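Sensor protein (Bacteroides thetaiotaomicron, PDB 2X7X) binds fructose through its periplasmic domain, the sensory part of a hybrid two-component system whose full-length protein is probably a histidine kinase. Local coordinates at residues S124-G136 against M182-H195. Numbering follows the deposited sequence.
Sequences SLKGKGNIVELTG and MLRRHPKIDAVYAH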
loop_
_atom_site.group_PDB
_atom_site.type_symbol
_atom_site.label_atom_id
_atom_site.label_comp_id
_atom_site.label_asym_id
_atom_site.label_seq_id
_atom_site.Cartn_x
_atom_site.Cartn_y
_atom_site.Cartn_z
ATOM N N SER A 124 -10.080 2.262 -22.271
ATOM C CA SER A 124 -10.922 3.283 -21.677
ATOM C C SER A 124 -11.722 4.072 -22.715
ATOM O O SER A 124 -12.852 4.492 -22.443
ATOM C CB SER A 124 -10.077 4.219 -20.819
ATOM O OG SER A 124 -10.860 5.292 -20.329
ATOM N N LEU A 125 -11.141 4.277 -23.895
ATOM C CA LEU A 125 -11.835 4.952 -24.993
ATOM C C LEU A 125 -12.583 3.946 -25.876
ATOM O O LEU A 125 -13.073 4.294 -26.958
ATOM C CB LEU A 125 -10.844 5.738 -25.854
ATOM C CG LEU A 125 -10.000 6.849 -25.232
ATOM C CD1 LEU A 125 -9.190 7.535 -26.315
ATOM C CD2 LEU A 125 -10.858 7.847 -24.491
ATOM N N LYS A 126 -12.640 2.689 -25.434
ATOM C CA LYS A 126 -13.410 1.674 -26.144
ATOM C C LYS A 126 -12.976 1.556 -27.613
ATOM O O LYS A 126 -13.795 1.293 -28.476
ATOM C CB LYS A 126 -14.919 1.997 -26.039
ATOM C CG LYS A 126 -15.577 1.573 -24.708
ATOM C CD LYS A 126 -16.789 2.468 -24.338
ATOM N N GLY A 127 -11.691 1.789 -27.886
ATOM C CA GLY A 127 -11.109 1.548 -29.215
ATOM C C GLY A 127 -11.130 2.691 -30.213
ATOM O O GLY A 127 -10.603 2.565 -31.321
ATOM N N LYS A 128 -11.719 3.817 -29.813
ATOM C CA LYS A 128 -11.950 4.944 -30.718
ATOM C C LYS A 128 -11.638 6.267 -30.012
ATOM O O LYS A 128 -12.186 6.548 -28.945
ATOM C CB LYS A 128 -13.408 4.918 -31.227
ATOM C CG LYS A 128 -13.799 6.063 -32.216
ATOM C CD LYS A 128 -15.132 5.776 -32.975
ATOM C CE LYS A 128 -15.539 6.979 -33.885
ATOM N NZ LYS A 128 -14.586 7.291 -35.014
ATOM N N GLY A 129 -10.757 7.074 -30.602
ATOM C CA GLY A 129 -10.468 8.388 -30.055
ATOM C C GLY A 129 -9.119 9.004 -30.387
ATOM O O GLY A 129 -8.211 8.332 -30.898
ATOM N N ASN A 130 -8.999 10.296 -30.083
ATOM C CA ASN A 130 -7.796 11.062 -30.372
ATOM C C ASN A 130 -6.951 11.296 -29.120
ATOM O O ASN A 130 -7.468 11.736 -28.092
ATOM C CB ASN A 130 -8.173 12.413 -30.969
ATOM C CG ASN A 130 -8.919 12.289 -32.274
ATOM O OD1 ASN A 130 -8.670 11.386 -33.081
ATOM N ND2 ASN A 130 -9.839 13.213 -32.498
ATOM N N ILE A 131 -5.658 11.008 -29.225
ATOM C CA ILE A 131 -4.721 11.139 -28.114
ATOM C C ILE A 131 -3.681 12.209 -28.441
ATOM O O ILE A 131 -3.212 12.293 -29.588
ATOM C CB ILE A 131 -3.943 9.813 -27.843
ATOM C CG1 ILE A 131 -4.884 8.614 -27.793
ATOM C CG2 ILE A 131 -3.112 9.908 -26.557
ATOM C CD1 ILE A 131 -4.151 7.270 -27.600
ATOM N N VAL A 132 -3.326 13.019 -27.446
ATOM C CA VAL A 132 -2.132 13.849 -27.550
ATOM C C VAL A 132 -1.080 13.336 -26.553
ATOM O O VAL A 132 -1.444 12.866 -25.463
ATOM C CB VAL A 132 -2.437 15.371 -27.390
ATOM C CG1 VAL A 132 -3.320 15.850 -28.523
ATOM C CG2 VAL A 132 -3.104 15.692 -26.054
ATOM N N GLU A 133 0.202 13.404 -26.939
ATOM C CA GLU A 133 1.331 12.927 -26.124
ATOM C C GLU A 133 2.251 14.062 -25.736
ATOM O O GLU A 133 2.640 14.862 -26.569
ATOM C CB GLU A 133 2.146 11.868 -26.872
ATOM C CG GLU A 133 3.216 11.167 -26.030
ATOM C CD GLU A 133 4.002 10.090 -26.785
ATOM O OE1 GLU A 133 4.082 10.145 -28.029
ATOM O OE2 GLU A 133 4.579 9.191 -26.137
ATOM N N LEU A 134 2.604 14.120 -24.458
ATOM C CA LEU A 134 3.564 15.084 -23.945
ATOM C C LEU A 134 4.738 14.312 -23.335
ATOM O O LEU A 134 4.624 13.682 -22.286
ATOM C CB LEU A 134 2.882 16.020 -22.939
ATOM C CG LEU A 134 1.754 16.915 -23.500
ATOM C CD1 LEU A 134 0.770 17.381 -22.437
ATOM C CD2 LEU A 134 2.298 18.126 -24.233
ATOM N N THR A 135 5.870 14.351 -24.014
ATOM C CA THR A 135 6.994 13.468 -23.683
ATOM C C THR A 135 7.989 14.090 -22.705
ATOM O O THR A 135 8.044 15.307 -22.536
ATOM C CB THR A 135 7.767 13.046 -24.975
ATOM O OG1 THR A 135 8.692 14.070 -25.366
ATOM C CG2 THR A 135 6.806 12.809 -26.114
ATOM N N GLY A 136 8.801 13.245 -22.088
ATOM C CA GLY A 136 10.013 13.708 -21.396
ATOM C C GLY A 136 11.043 14.160 -22.410
ATOM O O GLY A 136 10.822 14.067 -23.621
ATOM N N MET A 182 -2.077 22.625 -28.291
ATOM C CA MET A 182 -2.856 21.481 -28.771
ATOM C C MET A 182 -4.374 21.711 -28.702
ATOM O O MET A 182 -5.098 21.396 -29.659
ATOM C CB MET A 182 -2.454 20.199 -28.044
ATOM C CG MET A 182 -1.071 19.707 -28.396
ATOM S SD MET A 182 -0.451 18.480 -27.231
ATOM C CE MET A 182 1.068 17.994 -28.033
ATOM N N LEU A 183 -4.849 22.271 -27.587
ATOM C CA LEU A 183 -6.268 22.607 -27.432
ATOM C C LEU A 183 -6.739 23.570 -28.528
ATOM O O LEU A 183 -7.767 23.344 -29.179
ATOM C CB LEU A 183 -6.535 23.208 -26.046
ATOM C CG LEU A 183 -6.306 22.326 -24.817
ATOM C CD1 LEU A 183 -5.991 23.170 -23.579
ATOM C CD2 LEU A 183 -7.504 21.409 -24.584
ATOM N N ARG A 184 -5.967 24.635 -28.728
ATOM C CA ARG A 184 -6.255 25.646 -29.724
ATOM C C ARG A 184 -6.398 25.025 -31.127
ATOM O O ARG A 184 -7.282 25.423 -31.901
ATOM C CB ARG A 184 -5.126 26.664 -29.710
ATOM C CG ARG A 184 -5.445 28.053 -30.266
ATOM C CD ARG A 184 -4.181 28.950 -30.242
ATOM N NE ARG A 184 -3.554 29.014 -28.902
ATOM C CZ ARG A 184 -2.295 28.652 -28.605
ATOM N NH1 ARG A 184 -1.472 28.204 -29.552
ATOM N NH2 ARG A 184 -1.854 28.758 -27.351
ATOM N N ARG A 185 -5.553 24.037 -31.430
ATOM C CA ARG A 185 -5.455 23.462 -32.783
ATOM C C ARG A 185 -6.268 22.182 -32.996
ATOM O O ARG A 185 -6.400 21.709 -34.123
ATOM C CB ARG A 185 -3.975 23.244 -33.179
ATOM C CG ARG A 185 -3.196 24.566 -33.344
ATOM C CD ARG A 185 -1.774 24.399 -33.846
ATOM N NE ARG A 185 -0.921 23.859 -32.801
ATOM C CZ ARG A 185 -0.564 22.580 -32.719
ATOM N NH1 ARG A 185 -0.978 21.712 -33.637
ATOM N NH2 ARG A 185 0.208 22.169 -31.715
ATOM N N HIS A 186 -6.805 21.627 -31.915
ATOM C CA HIS A 186 -7.516 20.355 -31.976
ATOM C C HIS A 186 -8.806 20.385 -31.145
ATOM O O HIS A 186 -8.755 20.265 -29.914
ATOM C CB HIS A 186 -6.602 19.198 -31.524
ATOM C CG HIS A 186 -5.341 19.071 -32.322
ATOM N ND1 HIS A 186 -5.336 18.714 -33.657
ATOM C CD2 HIS A 186 -4.046 19.258 -31.979
ATOM C CE1 HIS A 186 -4.089 18.685 -34.098
ATOM N NE2 HIS A 186 -3.288 19.013 -33.100
ATOM N N PRO A 187 -9.969 20.550 -31.812
ATOM C CA PRO A 187 -11.276 20.591 -31.110
ATOM C C PRO A 187 -11.699 19.271 -30.453
ATOM O O PRO A 187 -12.495 19.280 -29.516
ATOM C CB PRO A 187 -12.268 20.965 -32.221
ATOM C CG PRO A 187 -11.588 20.576 -33.497
ATOM C CD PRO A 187 -10.116 20.825 -33.254
ATOM N N LYS A 188 -11.188 18.151 -30.950
ATOM C CA LYS A 188 -11.546 16.862 -30.389
ATOM C C LYS A 188 -10.303 16.149 -29.846
ATOM O O LYS A 188 -9.489 15.612 -30.615
ATOM C CB LYS A 188 -12.286 15.994 -31.417
ATOM C CG LYS A 188 -13.225 14.972 -30.778
ATOM C CD LYS A 188 -13.327 13.658 -31.591
ATOM C CE LYS A 188 -14.230 12.618 -30.867
ATOM N NZ LYS A 188 -13.704 11.210 -30.980
ATOM N N ILE A 189 -10.156 16.180 -28.520
ATOM C CA ILE A 189 -9.124 15.433 -27.822
ATOM C C ILE A 189 -9.755 14.542 -26.736
ATOM O O ILE A 189 -10.441 15.021 -25.838
ATOM C CB ILE A 189 -8.033 16.372 -27.210
ATOM C CG1 ILE A 189 -7.359 17.227 -28.301
ATOM C CG2 ILE A 189 -6.981 15.552 -26.453
ATOM C CD1 ILE A 189 -6.541 18.411 -27.754
ATOM N N ASP A 190 -9.511 13.242 -26.816
ATOM C CA ASP A 190 -10.135 12.300 -25.887
ATOM C C ASP A 190 -9.190 11.806 -24.778
ATOM O O ASP A 190 -9.639 11.246 -23.776
ATOM C CB ASP A 190 -10.769 11.132 -26.668
ATOM C CG ASP A 190 -11.632 11.614 -27.826
ATOM O OD1 ASP A 190 -12.623 12.331 -27.587
ATOM O OD2 ASP A 190 -11.303 11.302 -28.984
ATOM N N ALA A 191 -7.889 12.037 -24.949
ATOM C CA ALA A 191 -6.906 11.555 -23.983
ATOM C C ALA A 191 -5.585 12.278 -24.048
ATOM O O ALA A 191 -5.078 12.595 -25.127
ATOM C CB ALA A 191 -6.672 10.053 -24.144
ATOM N N VAL A 192 -5.015 12.498 -22.871
ATOM C CA VAL A 192 -3.668 13.038 -22.741
ATOM C C VAL A 192 -2.788 11.952 -22.151
ATOM O O VAL A 192 -3.103 11.393 -21.100
ATOM C CB VAL A 192 -3.662 14.320 -21.837
ATOM C CG1 VAL A 192 -2.270 14.929 -21.730
ATOM C CG2 VAL A 192 -4.643 15.332 -22.398
ATOM N N TYR A 193 -1.704 11.643 -22.846
ATOM C CA TYR A 193 -0.670 10.758 -22.326
ATOM C C TYR A 193 0.495 11.631 -21.937
ATOM O O TYR A 193 1.142 12.216 -22.804
ATOM C CB TYR A 193 -0.232 9.770 -23.399
ATOM C CG TYR A 193 0.961 8.885 -23.060
ATOM C CD1 TYR A 193 1.353 8.640 -21.725
ATOM C CD2 TYR A 193 1.671 8.253 -24.084
ATOM C CE1 TYR A 193 2.436 7.809 -21.434
ATOM C CE2 TYR A 193 2.748 7.425 -23.811
ATOM C CZ TYR A 193 3.130 7.200 -22.500
ATOM O OH TYR A 193 4.203 6.366 -22.278
ATOM N N ALA A 194 0.754 11.719 -20.634
ATOM C CA ALA A 194 1.851 12.519 -20.108
ATOM C C ALA A 194 2.917 11.578 -19.577
ATOM O O ALA A 194 2.600 10.628 -18.859
ATOM C CB ALA A 194 1.337 13.421 -19.002
ATOM N N HIS A 195 4.176 11.833 -19.922
ATOM C CA HIS A 195 5.278 10.925 -19.553
ATOM C C HIS A 195 5.610 10.928 -18.065
ATOM O O HIS A 195 6.241 9.997 -17.575
ATOM C CB HIS A 195 6.538 11.183 -20.396
ATOM C CG HIS A 195 6.472 10.623 -21.790
ATOM N ND1 HIS A 195 7.604 10.369 -22.544
ATOM C CD2 HIS A 195 5.417 10.259 -22.559
ATOM C CE1 HIS A 195 7.246 9.878 -23.718
ATOM N NE2 HIS A 195 5.925 9.811 -23.754
HETATM O O HOH W 1 -14.340 8.735 -29.981
#
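H195 NE2 donates to E133 OE2 over 2.8 Å, and N130 N to D190 OD2 over 2.7 Å; these bonds mark the two ends of a parallel strand pair, 128-135 beside 191-194, in the C-terminal-lobe sheet of a periplasmic binding protein fold. The pair illustrates how side chains finish what backbone pairing begins. The carboxylate oxygen lies in the plane of the H195 ring, whereas the donor stands 36° out of the carboxylate plane. E133 reaches H195 by an extended chain with CG anti to the backbone N (chi1 -172°), running alongside the Y193 ring; its OE1 bonds H147. A phenylalanine in place of H195 would probably leave E133 OE2 without this N-H donor and the carboxylate freer to turn. At the other end, D190 OD2 takes N130 N on its anti lone pair and K188 NZ, a salt bridge of 3.1 Å, on its syn side. N130 ND2 meets K188 O from above the carbonyl plane. Between the two ends, backbone hydrogen bonds from V132 N to A191 O, Y193 N to V132 O and L134 N to Y193 O join the strands. On the face bearing V132 and L134, helix 172-185, the crossover helix between parallel strands 159-167 and 191-194, lays M182 antiparallel to the V132 side chain, its SD 3.7 Å from V132 CB. Over the H195 ring, T135 CA makes a CH-pi contact, 3.4 Å from the centroid.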